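PDB 3Q9T: choline dehydrogenase and related flavoproteins from Aspergillus oryzae, which probably catalyses the oxidation of formate, as a flavin-dependent oxidase of the glucose-methanol-choline family that carries 8-formyl-FAD. Local coordinates for residues Q266-T271 and Q302-H307; D323-R328 and S345-S350; R231-E236 and N255-R260; E171-A176 and Y468-K473. All blocks are in the same frame, centred on the assembly; numbering follows the deposited sequence.

Overall arrangement
From the N terminus, residues 171-176 open contact 4, the widest loop, which closes only at 468-473. The other three contacts lie within that span, one after another, and none cross. Contact 3 closes first and joins edge strand 227-235 to strand 253-258 across strand 240-248, beside the parallel Rossmann-type sheet. Contact 1 follows at the cofactor and joins the start of helix 267-277 to strand 302-304. Contact 2 then sets helix 323-327 against the loop after helix 331-343. Contact 4 pairs helices 167-179 and 454-473, its centre about 23 Å from that of contact 2. Contacts 3 and 4 lie on opposite sides of the chain's centre, their own centres about 56 Å apart.

Contact 1 (Q266-T271 and Q302-H307); sequences QGVFET and QNLMDH. With FAY ([(2R,3S,4R,5R)-5-(6-amino-9H-purin-9-yl)-3,4-dihydroxytetrahydrofuran-2-yl]methyl (2R,3S,4S)-5-(8-formyl-7-methyl-2,4-dioxo-3,4-dihydrobenzo[g]pteridin-10(2H)-yl)-2,3,4-trihydroxypentyl dihydrogen diphosphate), chain D.
Leu304 reaches helix 267-277 with one methyl. Its CD1 lies 3.8 Å from Val268 CG2 and, at the same time, 4.0 Å from Phe269 CE2. CG of Leu304 stands anti to the backbone N (chi1 166°), which carries this branch across to the helix. The Leu304 and Val268 side chains meet at about a right angle. Val268 splits its branches between two tasks. CG2 takes Leu304, while CG1 sits 3.6 Å above the centre of the Phe269 ring and covers one face. Ile446 of strand 445-447 also touches both Phe269 and Leu304. The helix follows strand 261-264 of the parallel sheet in the Rossmann-type FAD domain, so its N-terminal part lies by the cofactor on one hand and the core on the other. Gly267 CA is 3.5 Å from O3P of the 8-formyl-FAD, and the spot has no room for a side chain. The amide of Gln266 lies against the adenine, with OE1 3.0 Å from C6A and bonded to Ser229. Glu270 packs its CG against N7A of the same base at 3.1 Å. Thr271 OG1 receives Gln266 N at 2.9 Å and also bonds Asp542.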
# COMPACT_ATOMS: atom_id res chain seq x y z
N GLN A 266 22.05 14.12 8.20
CA GLN A 266 20.84 13.49 8.74
C GLN A 266 20.31 12.37 7.86
O GLN A 266 19.27 11.79 8.14
CB GLN A 266 19.75 14.53 9.04
CG GLN A 266 20.03 15.41 10.27
CD GLN A 266 18.76 16.08 10.79
OE1 GLN A 266 18.69 16.46 11.95
NE2 GLN A 266 17.77 16.23 9.93
N GLY A 267 21.05 12.04 6.80
CA GLY A 267 20.69 10.93 5.93
C GLY A 267 19.80 11.35 4.78
O GLY A 267 19.24 12.45 4.80
N VAL A 268 19.65 10.47 3.80
CA VAL A 268 18.91 10.75 2.57
C VAL A 268 17.49 11.29 2.74
O VAL A 268 17.01 12.04 1.88
CB VAL A 268 18.83 9.49 1.66
CG1 VAL A 268 17.96 8.42 2.30
CG2 VAL A 268 18.32 9.87 0.24
N PHE A 269 16.82 10.92 3.83
CA PHE A 269 15.46 11.41 4.03
C PHE A 269 15.38 12.70 4.87
O PHE A 269 14.60 13.59 4.55
CB PHE A 269 14.55 10.33 4.63
CG PHE A 269 14.50 9.04 3.84
CD1 PHE A 269 14.64 7.82 4.48
CD2 PHE A 269 14.29 9.06 2.46
CE1 PHE A 269 14.61 6.63 3.76
CE2 PHE A 269 14.26 7.89 1.72
CZ PHE A 269 14.41 6.67 2.36
N GLU A 270 16.15 12.78 5.96
CA GLU A 270 15.99 13.90 6.90
C GLU A 270 16.86 15.09 6.56
O GLU A 270 16.54 16.22 6.93
CB GLU A 270 16.26 13.49 8.36
CG GLU A 270 15.29 12.48 8.93
CD GLU A 270 13.97 13.10 9.41
OE1 GLU A 270 13.90 14.32 9.69
OE2 GLU A 270 12.99 12.34 9.51
N THR A 271 17.98 14.84 5.88
CA THR A 271 18.79 15.95 5.42
C THR A 271 17.99 16.92 4.52
O THR A 271 17.91 18.11 4.81
CB THR A 271 20.06 15.47 4.70
OG1 THR A 271 21.05 15.12 5.67
CG2 THR A 271 20.59 16.56 3.79
N GLN A 302 14.79 16.21 -4.36
CA GLN A 302 14.63 15.57 -5.67
C GLN A 302 15.74 14.55 -5.94
O GLN A 302 16.71 14.47 -5.18
CB GLN A 302 14.60 16.63 -6.77
CG GLN A 302 13.46 17.62 -6.59
CD GLN A 302 12.09 16.95 -6.56
OE1 GLN A 302 11.71 16.24 -7.49
NE2 GLN A 302 11.36 17.15 -5.47
N ASN A 303 15.59 13.76 -7.00
CA ASN A 303 16.62 12.79 -7.37
C ASN A 303 16.83 11.68 -6.35
O ASN A 303 17.90 11.08 -6.30
CB ASN A 303 17.96 13.49 -7.61
CG ASN A 303 17.82 14.70 -8.51
OD1 ASN A 303 17.29 14.60 -9.62
ND2 ASN A 303 18.26 15.85 -8.03
N LEU A 304 15.82 11.40 -5.54
CA LEU A 304 15.89 10.25 -4.65
C LEU A 304 16.00 8.98 -5.50
O LEU A 304 15.10 8.67 -6.29
CB LEU A 304 14.65 10.20 -3.78
CG LEU A 304 14.42 8.89 -3.04
CD1 LEU A 304 15.53 8.73 -2.03
CD2 LEU A 304 13.05 8.87 -2.39
N MET A 305 17.11 8.25 -5.36
CA MET A 305 17.30 7.00 -6.11
C MET A 305 17.69 5.86 -5.17
O MET A 305 18.56 6.02 -4.30
CB MET A 305 18.36 7.15 -7.21
CG MET A 305 18.28 6.07 -8.27
SD MET A 305 16.94 6.36 -9.46
CE MET A 305 17.03 4.82 -10.37
N ASP A 306 17.04 4.71 -5.36
CA ASP A 306 17.26 3.56 -4.49
C ASP A 306 17.30 2.32 -5.40
O ASP A 306 16.98 2.41 -6.59
CB ASP A 306 16.13 3.48 -3.47
CG ASP A 306 16.39 2.46 -2.34
OD1 ASP A 306 17.46 1.85 -2.29
OD2 ASP A 306 15.50 2.30 -1.48
N HIS A 307 17.68 1.17 -4.84
CA HIS A 307 17.64 -0.09 -5.58
C HIS A 307 16.35 -0.85 -5.24
O HIS A 307 16.10 -1.10 -4.07
CB HIS A 307 18.79 -0.99 -5.15
CG HIS A 307 20.14 -0.53 -5.59
ND1 HIS A 307 21.25 -0.63 -4.77
CD2 HIS A 307 20.58 -0.00 -6.76
CE1 HIS A 307 22.31 -0.17 -5.42
NE2 HIS A 307 21.93 0.21 -6.62
P FAY D . 23.94 8.01 6.22
N1 FAY D . 24.49 -0.74 3.02
C2 FAY D . 25.54 -1.66 2.88
O2 FAY D . 26.60 -1.30 2.40
N3 FAY D . 25.57 -2.78 3.67
C4 FAY D . 24.38 -3.29 4.13
O4 FAY D . 24.26 -4.53 4.15
N5 FAY D . 22.11 -2.87 4.75
C6 FAY D . 20.10 -2.40 5.87
C7 FAY D . 19.18 -1.52 6.40
C8 FAY D . 19.36 -0.14 6.20
O8 FAY D . 18.70 1.98 6.95
C9 FAY D . 20.53 0.32 5.59
PA FAY D . 22.33 7.57 8.50
C1' FAY D . 22.80 1.37 4.05
C10 FAY D . 23.35 -1.10 3.70
N10 FAY D . 22.49 -0.12 4.20
N1A FAY D . 17.18 15.19 14.43
O1A FAY D . 20.91 7.12 8.63
C1B FAY D . 20.02 11.18 12.57
O1P FAY D . 25.09 8.62 7.00
C2' FAY D . 23.77 1.86 5.16
O2' FAY D . 23.32 1.34 6.36
C2A FAY D . 18.31 14.62 14.99
O2A FAY D . 23.34 6.50 8.79
C2B FAY D . 19.60 9.72 12.48
O2B FAY D . 19.13 9.20 13.71
O2P FAY D . 23.74 8.73 4.90
C3' FAY D . 24.11 3.37 5.35
O3' FAY D . 24.21 3.81 6.71
N3A FAY D . 18.94 13.55 14.37
C3B FAY D . 20.90 9.06 12.08
O3B FAY D . 21.68 8.85 13.23
O3P FAY D . 22.57 8.18 7.05
C4' FAY D . 23.21 4.35 4.63
O4' FAY D . 23.14 3.88 3.29
C4A FAY D . 18.46 13.07 13.20
C4B FAY D . 21.60 10.12 11.26
O4B FAY D . 20.92 11.34 11.51
C4X FAY D . 23.26 -2.44 4.14
C5' FAY D . 23.77 5.79 4.73
O5' FAY D . 24.08 6.40 5.99
C5A FAY D . 17.33 13.64 12.61
C5B FAY D . 21.58 9.78 9.78
O5B FAY D . 22.55 8.79 9.56
C5X FAY D . 21.15 -1.94 5.08
C6A FAY D . 16.68 14.70 13.23
N6A FAY D . 15.54 15.19 12.72
N7A FAY D . 17.08 12.98 11.46
C7M FAY D . 17.91 -2.08 6.99
C8A FAY D . 18.01 12.02 11.29
C8M FAY D . 18.60 0.78 7.08
C9A FAY D . 21.41 -0.57 4.98
N9A FAY D . 18.86 12.06 12.36

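Contact 2 (D323-R328 and S345-S350); sequences DDVLLR and SGPVGS
The short helix 323-327 and the 3-10 turn 347-349 approach most closely at Leu326 and Val348, whose CA atoms are 7.1 Å apart. Leu326 gives the most surface to the contact. Its two methyls divide the turn between them. CD1 lies 4.0 Å from Pro347 O, and CD2 is 4.1 Å from Val348 CG2. CG of Leu326 is anti to the carbonyl carbon (chi1 -65°), which brings the fork beside its own backbone N and over the turn. Val325 adds CG1, 4.3 Å from Pro347 CG at the proline ring. The segments flank helix 331-343 in the chain, between strands 308-316 and 353-358 and away from the flavin. Val336 of that helix touches Val325, Pro347 and Val348, so the intervening helix packs on the same apolar group. Each backbone makes its own turn. Asp323 O accepts Leu327 N and Arg328 N, which makes a wider pi-type turn. In the other segment Ser350 N bonds Pro347 O at 2.7 Å. Gly346 has backbone angles that suit a residue without a side chain. Beyond the contact, Arg328 holds Asp324 side-on, with NE and NH2 both on OD1. NE meets the anti lone pair at 3.0 Å, and OD1 lies in the guanidinium plane. Asp324 OD2 has a second partner in Lys332, and Arg328 NH1 bonds Gly414 O. No hydrogen bond or salt bridge links the two segments, so their association rests on burial of apolar methyls and the proline ring, while Asp324 and Arg328 pair within their own segment.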
# COMPACT_ATOMS: atom_id res chain seq x y z
N ASP A 323 17.91 -21.60 9.98
CA ASP A 323 16.64 -21.41 10.67
C ASP A 323 16.55 -22.18 11.98
O ASP A 323 16.09 -21.65 13.00
CB ASP A 323 15.47 -21.82 9.76
CG ASP A 323 15.51 -21.12 8.41
OD1 ASP A 323 16.56 -21.19 7.71
OD2 ASP A 323 14.50 -20.49 8.04
N ASP A 324 16.97 -23.44 11.96
CA ASP A 324 16.78 -24.31 13.12
C ASP A 324 17.73 -23.97 14.27
O ASP A 324 17.53 -24.40 15.40
CB ASP A 324 16.92 -25.78 12.74
CG ASP A 324 15.98 -26.68 13.53
OD1 ASP A 324 14.77 -26.34 13.63
OD2 ASP A 324 16.44 -27.71 14.06
N VAL A 325 18.76 -23.19 13.96
CA VAL A 325 19.74 -22.81 14.96
C VAL A 325 19.47 -21.42 15.50
O VAL A 325 19.51 -21.20 16.71
CB VAL A 325 21.16 -22.85 14.37
CG1 VAL A 325 22.17 -22.50 15.45
CG2 VAL A 325 21.45 -24.22 13.74
N LEU A 326 19.17 -20.48 14.61
CA LEU A 326 19.05 -19.09 15.01
C LEU A 326 17.62 -18.59 15.18
O LEU A 326 17.34 -17.77 16.06
CB LEU A 326 19.83 -18.19 14.04
CG LEU A 326 21.34 -18.44 14.06
CD1 LEU A 326 22.04 -17.70 12.91
CD2 LEU A 326 21.90 -18.03 15.41
N LEU A 327 16.71 -19.10 14.36
CA LEU A 327 15.37 -18.54 14.29
C LEU A 327 14.39 -19.14 15.29
O LEU A 327 13.52 -18.43 15.81
CB LEU A 327 14.78 -18.70 12.89
CG LEU A 327 14.66 -17.46 12.00
CD1 LEU A 327 13.71 -17.78 10.85
CD2 LEU A 327 14.17 -16.25 12.79
N ARG A 328 14.52 -20.43 15.55
CA ARG A 328 13.55 -21.15 16.37
C ARG A 328 14.12 -21.38 17.76
O ARG A 328 15.32 -21.58 17.93
CB ARG A 328 13.13 -22.47 15.70
CG ARG A 328 12.37 -22.24 14.39
CD ARG A 328 11.76 -23.50 13.80
NE ARG A 328 12.73 -24.27 13.03
CZ ARG A 328 12.89 -24.18 11.72
NH1 ARG A 328 12.13 -23.33 11.01
NH2 ARG A 328 13.80 -24.93 11.10
N SER A 345 31.86 -16.14 20.17
CA SER A 345 32.07 -17.07 19.05
C SER A 345 30.75 -17.66 18.54
O SER A 345 29.69 -17.43 19.14
CB SER A 345 33.03 -18.20 19.44
OG SER A 345 32.47 -19.03 20.45
N GLY A 346 30.81 -18.41 17.45
CA GLY A 346 29.62 -19.07 16.93
C GLY A 346 28.77 -18.26 15.95
O GLY A 346 29.07 -17.09 15.67
N PRO A 347 27.69 -18.88 15.43
CA PRO A 347 26.87 -18.30 14.36
C PRO A 347 26.02 -17.11 14.83
O PRO A 347 25.60 -16.29 14.00
CB PRO A 347 25.98 -19.47 13.94
CG PRO A 347 25.83 -20.27 15.20
CD PRO A 347 27.16 -20.17 15.90
N VAL A 348 25.77 -17.01 16.13
CA VAL A 348 25.14 -15.80 16.66
C VAL A 348 25.89 -14.54 16.19
O VAL A 348 25.28 -13.48 16.03
CB VAL A 348 25.04 -15.82 18.18
CG1 VAL A 348 24.58 -14.45 18.70
CG2 VAL A 348 24.10 -16.95 18.66
N GLY A 349 27.19 -14.65 15.96
CA GLY A 349 27.98 -13.52 15.50
C GLY A 349 27.96 -13.34 13.99
O GLY A 349 28.65 -12.48 13.45
N SER A 350 27.16 -14.15 13.31
CA SER A 350 27.10 -14.11 11.85
C SER A 350 26.06 -13.11 11.29
O SER A 350 24.97 -12.94 11.84
CB SER A 350 26.82 -15.51 11.30
OG SER A 350 26.76 -15.47 9.88

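Contact 3 (R231-E236 and N255-R260); sequences RLIINE and NFFADR
Asn255 meets Ile233 with its CB, which lies 3.8 Å from Ile233 CD1. The two side chains cross at about a right angle. Asn255 OD1 is equally near that methyl, but its bond goes to Thr245 OG1 of the strand between. CG of Asn255 is anti to the carbonyl carbon (chi1 -50°), which leaves the amide beside the backbone N. Asn255 N itself bonds Asp3 OD1. Phe256 points away from strand 227-235. Its ring packs on Leu34 and Val36 of the neighbouring parallel sheet and on Val246. The contact therefore belongs to one face of a beta meander. Strands 227-235, 240-248 and 253-258 follow one another antiparallel, and the two outer ones run parallel across the middle strand. The side chains reach over that strand, and Ile233 also touches its Lys242 and Thr245. A meander of this kind packed beside the Rossmann sheet is a known feature of FAD-binding folds. Phe257 brings its ring back to the Ile233 side. CE1 is 3.9 Å from Ile233 CD1, with CZ a little farther at 4.1 Å. Ile233 CG1 is anti to its carbonyl carbon (chi1 -54°), and the extended branch ends between Asn255 and the Phe257 ring. That ring also meets His6, the planes tilted by about 25°. Ala258 faces Val10 of the parallel sheet. At Asp259 and Arg260 the chain turns a corner toward strand 261-264, with Asp259 OD1 on His6 and Arg260 bridged to Asp575.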
# COMPACT_ATOMS: atom_id res chain seq x y z
N ARG A 231 15.69 23.02 13.11
CA ARG A 231 16.04 23.93 12.02
C ARG A 231 17.53 24.25 12.00
O ARG A 231 18.18 24.25 13.03
CB ARG A 231 15.28 25.24 12.20
CG ARG A 231 15.25 26.15 10.99
CD ARG A 231 14.59 27.47 11.38
NE ARG A 231 13.17 27.29 11.67
CZ ARG A 231 12.43 28.14 12.38
NH1 ARG A 231 12.99 29.24 12.88
NH2 ARG A 231 11.15 27.89 12.59
N LEU A 232 18.08 24.52 10.82
CA LEU A 232 19.43 25.05 10.73
C LEU A 232 19.31 26.55 11.01
O LEU A 232 18.33 27.17 10.60
CB LEU A 232 20.02 24.82 9.34
CG LEU A 232 21.10 23.77 9.04
CD1 LEU A 232 21.33 22.75 10.17
CD2 LEU A 232 20.75 23.06 7.74
N ILE A 233 20.28 27.12 11.73
CA ILE A 233 20.31 28.56 12.00
C ILE A 233 21.04 29.29 10.86
O ILE A 233 22.28 29.17 10.71
CB ILE A 233 20.98 28.89 13.36
CG1 ILE A 233 20.30 28.09 14.49
CG2 ILE A 233 20.93 30.40 13.65
CD1 ILE A 233 20.71 28.55 15.92
N ILE A 234 20.28 30.04 10.08
CA ILE A 234 20.80 30.69 8.89
C ILE A 234 20.72 32.22 9.02
O ILE A 234 19.65 32.77 9.25
CB ILE A 234 19.99 30.30 7.63
CG1 ILE A 234 19.91 28.79 7.48
CG2 ILE A 234 20.60 30.93 6.39
CD1 ILE A 234 21.22 28.15 7.11
N ASN A 235 21.85 32.89 8.87
CA ASN A 235 21.85 34.34 8.77
C ASN A 235 21.66 34.78 7.33
O ASN A 235 22.52 34.54 6.49
CB ASN A 235 23.14 34.92 9.32
CG ASN A 235 23.15 36.43 9.31
OD1 ASN A 235 23.28 37.05 8.25
ND2 ASN A 235 22.98 37.03 10.49
N GLU A 236 20.53 35.41 7.04
CA GLU A 236 20.21 35.84 5.67
C GLU A 236 21.17 36.87 5.10
O GLU A 236 21.56 36.78 3.93
CB GLU A 236 18.78 36.39 5.59
CG GLU A 236 17.71 35.33 5.45
CD GLU A 236 16.52 35.84 4.66
OE1 GLU A 236 16.67 36.09 3.43
OE2 GLU A 236 15.44 35.99 5.27
N ASN A 255 19.94 26.14 21.12
CA ASN A 255 20.75 26.51 19.97
C ASN A 255 22.21 26.14 20.21
O ASN A 255 22.74 26.39 21.28
CB ASN A 255 20.63 28.01 19.68
CG ASN A 255 19.20 28.48 19.62
OD1 ASN A 255 18.40 27.97 18.83
ND2 ASN A 255 18.85 29.44 20.47
N PHE A 256 22.84 25.52 19.21
CA PHE A 256 24.28 25.30 19.25
C PHE A 256 24.91 25.92 18.01
O PHE A 256 24.34 25.85 16.92
CB PHE A 256 24.64 23.82 19.32
CG PHE A 256 24.09 23.11 20.53
CD1 PHE A 256 24.60 23.37 21.80
CD2 PHE A 256 23.07 22.18 20.39
CE1 PHE A 256 24.10 22.72 22.91
CE2 PHE A 256 22.56 21.52 21.51
CZ PHE A 256 23.07 21.79 22.77
N PHE A 257 26.09 26.51 18.18
CA PHE A 257 26.70 27.31 17.13
C PHE A 257 28.02 26.73 16.69
O PHE A 257 28.76 26.16 17.49
CB PHE A 257 26.88 28.76 17.61
CG PHE A 257 25.59 29.47 17.87
CD1 PHE A 257 24.93 30.12 16.85
CD2 PHE A 257 25.02 29.46 19.12
CE1 PHE A 257 23.72 30.76 17.07
CE2 PHE A 257 23.81 30.09 19.35
CZ PHE A 257 23.17 30.75 18.33
N ALA A 258 28.29 26.86 15.39
CA ALA A 258 29.56 26.41 14.85
C ALA A 258 30.38 27.63 14.52
O ALA A 258 29.92 28.53 13.82
CB ALA A 258 29.35 25.54 13.61
N ASP A 259 31.61 27.65 15.01
CA ASP A 259 32.51 28.75 14.69
C ASP A 259 33.21 28.58 13.35
O ASP A 259 33.60 29.56 12.73
CB ASP A 259 33.50 28.95 15.83
CG ASP A 259 32.81 29.42 17.08
OD1 ASP A 259 31.78 30.12 16.94
OD2 ASP A 259 33.26 29.06 18.19
N ARG A 260 33.32 27.35 12.88
CA ARG A 260 33.86 27.12 11.55
C ARG A 260 32.77 26.68 10.58
O ARG A 260 32.46 27.39 9.64
CB ARG A 260 34.98 26.09 11.59
CG ARG A 260 36.16 26.51 12.46
CD ARG A 260 36.68 27.90 12.08
NE ARG A 260 37.78 28.29 12.96
CZ ARG A 260 39.07 28.28 12.61
NH1 ARG A 260 39.43 27.93 11.37
NH2 ARG A 260 39.98 28.64 13.49

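Contact 4 (E171-A176 and Y468-K473); sequences ENLTKA and YDLLFK
Tyr468 O takes two amides of its own helix: Phe472 N at 2.7 Å, and Leu471 N in a weak bond. The resulting turn presents Leu470 and Leu471 to helix 167-179. The two short segments cross with 118° between their N-to-C directions and approach to 9.5 Å between axes. Leu173 lays CD1 against both leucines, 4.0 Å from Leu470 CD1 and 4.0 Å from Leu471 CD2. It meets Leu470 at about a right angle. Leu470 uses its other branch on Ala176. Its CD2 lies 3.6 Å from Ala176 CB and 3.4 Å from Ala176 C, so the methyl presses on backbone as well as side chain. CG of Leu470 is anti to the backbone N, but chi2 (-114°) is off the usual values, which suggests some strain in this tight fit. At Ala176 the backbones come near, with its CA 6.0 Å from that of Leu470. No polar bond crosses the pair. The Lys473-Asp469 salt bridge lies within one helix. Lys473 NZ meets Asp469 OD1 at 3.1 Å, coming from well above the carboxylate plane, and Asp469 OD2 bonds Tyr364. Ala176 O, beside the Leu470 methyl, bonds Ser179 OG. The contact joins helix 454-473 to helix 167-179 away from the flavin. On the sheet side, Leu471 rests on Leu417 and Val419 of strand 415-423 and on Leu314 of strand 308-316, and Phe472 packs on strand 481-485.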
# COMPACT_ATOMS: atom_id res chain seq x y z
N GLU A 171 29.51 -24.69 -0.72
CA GLU A 171 30.14 -25.53 -1.74
C GLU A 171 29.18 -25.85 -2.89
O GLU A 171 29.55 -25.76 -4.06
CB GLU A 171 30.70 -26.82 -1.10
CG GLU A 171 30.36 -28.09 -1.87
CD GLU A 171 31.57 -28.71 -2.57
OE1 GLU A 171 32.32 -27.96 -3.23
OE2 GLU A 171 31.75 -29.94 -2.46
N ASN A 172 27.93 -26.17 -2.55
CA ASN A 172 26.91 -26.39 -3.58
C ASN A 172 26.54 -25.15 -4.41
O ASN A 172 26.35 -25.24 -5.62
CB ASN A 172 25.68 -27.03 -2.98
CG ASN A 172 25.86 -28.52 -2.75
OD1 ASN A 172 25.72 -29.32 -3.68
ND2 ASN A 172 26.18 -28.90 -1.52
N LEU A 173 26.46 -24.00 -3.74
CA LEU A 173 26.14 -22.73 -4.39
C LEU A 173 27.24 -22.38 -5.36
O LEU A 173 26.99 -21.90 -6.47
CB LEU A 173 25.97 -21.62 -3.34
CG LEU A 173 25.62 -20.19 -3.82
CD1 LEU A 173 24.45 -20.21 -4.80
CD2 LEU A 173 25.33 -19.22 -2.64
N THR A 174 28.48 -22.63 -4.94
CA THR A 174 29.63 -22.34 -5.77
C THR A 174 29.61 -23.22 -7.02
O THR A 174 29.76 -22.73 -8.15
CB THR A 174 30.96 -22.51 -4.98
OG1 THR A 174 31.03 -21.52 -3.95
CG2 THR A 174 32.17 -22.36 -5.91
N LYS A 175 29.38 -24.51 -6.82
CA LYS A 175 29.28 -25.47 -7.92
C LYS A 175 28.17 -25.04 -8.90
O LYS A 175 28.36 -25.02 -10.12
CB LYS A 175 28.96 -26.86 -7.36
CG LYS A 175 29.74 -28.01 -7.96
CD LYS A 175 29.30 -29.36 -7.37
CE LYS A 175 29.77 -29.55 -5.94
NZ LYS A 175 29.16 -30.75 -5.29
N ALA A 176 27.02 -24.68 -8.34
CA ALA A 176 25.87 -24.28 -9.15
C ALA A 176 26.24 -23.08 -10.02
O ALA A 176 26.01 -23.08 -11.23
CB ALA A 176 24.68 -23.95 -8.25
N TYR A 468 16.59 -18.49 -10.34
CA TYR A 468 15.87 -19.76 -10.33
C TYR A 468 16.61 -20.85 -11.12
O TYR A 468 16.79 -21.97 -10.63
CB TYR A 468 14.43 -19.57 -10.84
CG TYR A 468 13.44 -19.42 -9.72
CD1 TYR A 468 12.53 -20.44 -9.42
CD2 TYR A 468 13.45 -18.29 -8.91
CE1 TYR A 468 11.63 -20.32 -8.37
CE2 TYR A 468 12.55 -18.15 -7.86
CZ TYR A 468 11.64 -19.17 -7.59
OH TYR A 468 10.76 -19.04 -6.55
N ASP A 469 17.06 -20.51 -12.32
CA ASP A 469 17.91 -21.40 -13.11
C ASP A 469 19.10 -21.88 -12.30
O ASP A 469 19.41 -23.07 -12.27
CB ASP A 469 18.42 -20.69 -14.36
CG ASP A 469 17.34 -20.45 -15.37
OD1 ASP A 469 16.26 -21.06 -15.21
OD2 ASP A 469 17.56 -19.67 -16.31
N LEU A 470 19.77 -20.94 -11.65
CA LEU A 470 20.99 -21.22 -10.91
C LEU A 470 20.72 -22.23 -9.80
O LEU A 470 21.49 -23.16 -9.57
CB LEU A 470 21.49 -19.91 -10.31
CG LEU A 470 22.79 -19.64 -9.55
CD1 LEU A 470 22.48 -19.27 -8.11
CD2 LEU A 470 23.86 -20.74 -9.65
N LEU A 471 19.60 -22.06 -9.13
CA LEU A 471 19.37 -22.78 -7.89
C LEU A 471 18.60 -24.07 -8.14
O LEU A 471 18.80 -25.05 -7.43
CB LEU A 471 18.65 -21.88 -6.88
CG LEU A 471 19.41 -20.65 -6.36
CD1 LEU A 471 18.47 -19.69 -5.63
CD2 LEU A 471 20.58 -21.03 -5.44
N PHE A 472 17.73 -24.06 -9.15
CA PHE A 472 16.94 -25.25 -9.51
C PHE A 472 17.61 -26.15 -10.53
O PHE A 472 17.21 -27.29 -10.72
CB PHE A 472 15.53 -24.88 -10.00
CG PHE A 472 14.56 -24.61 -8.90
CD1 PHE A 472 13.69 -25.60 -8.46
CD2 PHE A 472 14.53 -23.38 -8.27
CE1 PHE A 472 12.81 -25.35 -7.44
CE2 PHE A 472 13.65 -23.13 -7.24
CZ PHE A 472 12.79 -24.12 -6.83
N LYS A 473 18.63 -25.64 -11.22
CA LYS A 473 19.27 -26.41 -12.28
C LYS A 473 20.77 -26.50 -12.04
O LYS A 473 21.44 -27.34 -12.64
CB LYS A 473 19.06 -25.76 -13.65
CG LYS A 473 17.62 -25.59 -14.09
CD LYS A 473 17.60 -24.91 -15.45
CE LYS A 473 16.20 -24.56 -15.88
NZ LYS A 473 16.21 -23.57 -17.01